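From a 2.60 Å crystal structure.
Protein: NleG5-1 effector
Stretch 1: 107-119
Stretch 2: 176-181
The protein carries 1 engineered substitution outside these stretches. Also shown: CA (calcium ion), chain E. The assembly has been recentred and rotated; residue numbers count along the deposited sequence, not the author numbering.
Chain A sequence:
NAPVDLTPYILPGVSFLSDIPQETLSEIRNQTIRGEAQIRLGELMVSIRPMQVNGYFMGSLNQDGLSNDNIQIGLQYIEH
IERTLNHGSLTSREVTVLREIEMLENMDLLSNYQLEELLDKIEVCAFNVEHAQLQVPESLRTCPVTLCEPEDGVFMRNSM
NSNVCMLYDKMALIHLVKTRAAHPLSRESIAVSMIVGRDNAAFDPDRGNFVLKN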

# COMPACT_ATOMS: atom_id res chain seq x y z
N MET A 107 7.77 2.13 -1.94
CA MET A 107 9.21 2.03 -1.64
C MET A 107 9.66 2.19 -0.18
O MET A 107 10.87 2.06 0.07
CB MET A 107 10.04 2.97 -2.55
CG MET A 107 9.84 2.74 -4.04
SD MET A 107 10.41 1.10 -4.58
CE MET A 107 12.04 1.10 -3.87
N ASP A 108 8.75 2.44 0.77
CA ASP A 108 9.18 2.67 2.17
C ASP A 108 9.86 1.44 2.79
O ASP A 108 10.81 1.58 3.57
CB ASP A 108 8.02 3.10 3.08
CG ASP A 108 7.90 4.62 3.27
OD1 ASP A 108 8.87 5.36 3.01
OD2 ASP A 108 6.81 5.07 3.73
N LEU A 109 9.38 0.24 2.44
CA LEU A 109 10.00 -1.00 2.88
C LEU A 109 11.10 -1.43 1.93
O LEU A 109 12.15 -1.82 2.41
CB LEU A 109 8.96 -2.12 3.03
CG LEU A 109 7.85 -1.89 4.08
CD1 LEU A 109 6.98 -3.12 4.21
CD2 LEU A 109 8.39 -1.53 5.44
N LEU A 110 10.90 -1.35 0.63
CA LEU A 110 11.97 -1.75 -0.31
C LEU A 110 13.19 -0.82 -0.41
O LEU A 110 14.21 -1.26 -0.96
CB LEU A 110 11.41 -2.00 -1.71
CG LEU A 110 10.47 -3.19 -1.77
CD1 LEU A 110 9.71 -3.19 -3.09
CD2 LEU A 110 11.23 -4.50 -1.60
N SER A 111 13.13 0.40 0.12
CA SER A 111 14.30 1.29 0.10
C SER A 111 15.49 0.77 0.96
O SER A 111 16.69 0.87 0.52
CB SER A 111 13.89 2.71 0.49
OG SER A 111 13.37 2.77 1.81
N ASN A 112 15.18 0.18 2.13
CA ASN A 112 16.19 -0.42 3.02
C ASN A 112 17.19 -1.32 2.28
O ASN A 112 18.37 -1.37 2.62
CB ASN A 112 15.55 -1.27 4.14
CG ASN A 112 14.62 -0.47 5.06
OD1 ASN A 112 14.03 0.56 4.69
ND2 ASN A 112 14.48 -0.95 6.26
N TYR A 113 16.71 -2.04 1.28
CA TYR A 113 17.56 -2.97 0.55
C TYR A 113 18.40 -2.26 -0.51
O TYR A 113 19.49 -2.68 -0.86
CB TYR A 113 16.69 -4.11 -0.01
CG TYR A 113 15.89 -4.77 1.13
CD1 TYR A 113 16.47 -5.74 1.96
CD2 TYR A 113 14.57 -4.40 1.40
CE1 TYR A 113 15.77 -6.32 2.99
CE2 TYR A 113 13.85 -4.97 2.44
CZ TYR A 113 14.45 -5.93 3.23
OH TYR A 113 13.75 -6.51 4.27
N GLN A 114 17.87 -1.15 -1.04
CA GLN A 114 18.52 -0.38 -2.13
C GLN A 114 19.50 0.73 -1.62
O GLN A 114 20.33 1.30 -2.38
CB GLN A 114 17.42 0.29 -2.93
CG GLN A 114 16.47 -0.67 -3.62
CD GLN A 114 15.35 0.03 -4.34
OE1 GLN A 114 15.17 1.24 -4.23
NE2 GLN A 114 14.58 -0.74 -5.11
N LEU A 115 19.35 1.03 -0.34
CA LEU A 115 19.97 2.22 0.22
C LEU A 115 21.50 2.29 0.09
O LEU A 115 22.06 3.30 -0.37
CB LEU A 115 19.57 2.39 1.70
CG LEU A 115 19.88 3.74 2.31
CD1 LEU A 115 18.99 4.83 1.72
CD2 LEU A 115 19.70 3.67 3.82
N GLU A 116 22.16 1.20 0.52
CA GLU A 116 23.62 1.14 0.58
C GLU A 116 24.24 1.28 -0.82
O GLU A 116 25.18 2.07 -1.01
CB GLU A 116 24.10 -0.14 1.29
CG GLU A 116 24.49 0.04 2.76
CD GLU A 116 26.01 0.09 2.95
OE1 GLU A 116 26.65 0.99 2.35
OE2 GLU A 116 26.55 -0.76 3.69
N GLU A 117 23.70 0.53 -1.78
CA GLU A 117 24.03 0.66 -3.19
C GLU A 117 23.87 2.12 -3.72
O GLU A 117 24.78 2.68 -4.38
CB GLU A 117 23.19 -0.34 -4.00
CG GLU A 117 23.16 -0.15 -5.51
CD GLU A 117 22.85 -1.40 -6.31
OE1 GLU A 117 22.94 -2.52 -5.75
OE2 GLU A 117 22.53 -1.26 -7.52
N LEU A 118 22.74 2.74 -3.39
CA LEU A 118 22.45 4.10 -3.83
C LEU A 118 23.45 5.13 -3.23
O LEU A 118 24.03 5.99 -3.96
CB LEU A 118 21.01 4.45 -3.46
CG LEU A 118 20.41 5.77 -3.89
CD1 LEU A 118 20.60 6.01 -5.38
CD2 LEU A 118 18.93 5.73 -3.56
N LEU A 119 23.65 5.02 -1.92
CA LEU A 119 24.62 5.87 -1.23
C LEU A 119 26.04 5.67 -1.76
O LEU A 119 26.79 6.65 -2.00
CB LEU A 119 24.58 5.61 0.28
CG LEU A 119 23.32 6.11 1.01
CD1 LEU A 119 23.37 5.71 2.46
CD2 LEU A 119 23.18 7.63 0.91
N LEU A 176 18.07 13.61 0.68
CA LEU A 176 16.88 13.19 -0.08
C LEU A 176 16.72 11.68 -0.06
O LEU A 176 15.59 11.17 0.16
CB LEU A 176 16.92 13.65 -1.54
CG LEU A 176 16.86 15.14 -1.82
CD1 LEU A 176 17.07 15.42 -3.31
CD2 LEU A 176 15.57 15.75 -1.36
N VAL A 177 17.83 10.97 -0.30
CA VAL A 177 17.78 9.51 -0.33
C VAL A 177 17.47 8.93 1.07
O VAL A 177 16.53 8.11 1.22
CB VAL A 177 19.08 8.91 -0.93
CG1 VAL A 177 19.16 7.39 -0.72
CG2 VAL A 177 19.16 9.24 -2.40
N LYS A 178 18.22 9.37 2.08
CA LYS A 178 17.99 8.87 3.44
C LYS A 178 16.60 9.13 4.00
O LYS A 178 16.08 8.33 4.78
CB LYS A 178 19.05 9.39 4.39
CG LYS A 178 20.43 8.75 4.18
CD LYS A 178 21.37 9.25 5.26
CE LYS A 178 22.75 8.64 5.22
NZ LYS A 178 23.50 9.16 6.40
N THR A 179 15.97 10.23 3.61
CA THR A 179 14.59 10.52 3.99
C THR A 179 13.59 9.92 3.00
O THR A 179 12.40 10.18 3.13
CB THR A 179 14.32 12.04 4.14
OG1 THR A 179 14.48 12.70 2.88
CG2 THR A 179 15.24 12.67 5.19
N ARG A 180 14.04 9.13 2.02
CA ARG A 180 13.13 8.54 1.03
C ARG A 180 12.25 9.62 0.34
O ARG A 180 11.11 9.35 -0.07
CB ARG A 180 12.25 7.45 1.71
CG ARG A 180 12.93 6.11 1.95
CD ARG A 180 13.91 6.12 3.12
NE ARG A 180 14.44 4.78 3.39
CZ ARG A 180 15.31 4.48 4.36
NH1 ARG A 180 15.79 5.43 5.16
NH2 ARG A 180 15.72 3.22 4.52
N ALA A 181 12.80 10.82 0.18
CA ALA A 181 12.04 11.93 -0.41
C ALA A 181 11.98 11.77 -1.91
O ALA A 181 12.88 11.18 -2.54
CB ALA A 181 12.68 13.27 -0.09
CA CA E . 8.90 8.49 -0.72
O HOH W 1 9.58 8.70 -2.94

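Two kinds of interaction join these stretches, a polar set centred on R180 and an apolar cluster centred on V177; together they bury 422 Å², summed over both sides.

The polar set rests on one strong hydrogen bond. R180 NE donates to S111 OG at 2.8 Å with an N-H...acceptor angle of 174°, close to linear, and the hydroxyl lies near the guanidinium plane, at its edge, where an N-H can meet it directly. S111 suits this place because its CA-to-CB bond points toward the other stretch and chi1 of 62° (p) sets a short polar group on a buried site. The second bond is weak: R180 NH2 reaches N112 OD1 at 3.2 Å, but the angle of 124° is strongly bent and the oxygen lies oblique to the guanidinium. The CA-to-CB bond of N112 points away, but the end of its side chain comes nearer to the other stretch, which puts OD1 within reach of R180 NH2.

R180 is also braced from its own side. Its NH1 donates to K178 O at 2.9 Å and 146°, so the guanidinium spans the carbonyl of its own stretch and the side chains of the other. The backbone takes a left-handed conformation (phi/psi 54/31) just beyond the helix, with R180 N bonded to V177 O at 2.8 Å. Its CA-to-CB bond points toward stretch 1; the side chain bends at chi2 (76°, p), then runs extended through chi3 (174°, t), with chi4 at 180°. It is the residue most covered by the other stretch, at 113 Å². Its backbone serves a separate site, R180 O binding the calcium ion CA at 2.5 Å. D108 adds a looser contact, with OD1 4.2 Å from R180 CB, on the aliphatic part of the arginine.

The apolar set gathers around one methyl group. V177 CG1 lies 3.3 Å from L118 CD2, 3.5 Å from L115 CD1 and 4.3 Å from L119 CD2. All three leucines and the valine direct CA-to-CB toward the opposing stretch. The spacing of L115, L118 and L119 is that expected for one face of a helix, and it continues the line begun by S111. The helix is kinked where the N of E116 and E117 lacks a bond to the preceding turn, but regular bonding resumes with L118 N to Q114 O at 3.0 Å and L119 N to L115 O at 2.8 Å. Valine suits the centre because its compact branched side chain, buried here, lets CG1 approach all three leucines.

At the margin, exposed K178 contributes its hydrocarbon chain: CE lies 4.1 Å from L119 CD1, while chi2 to chi4 are all t and NZ extends beyond. L115 links both sets, since its CD2 also lies 4.1 Å from R180 NH2.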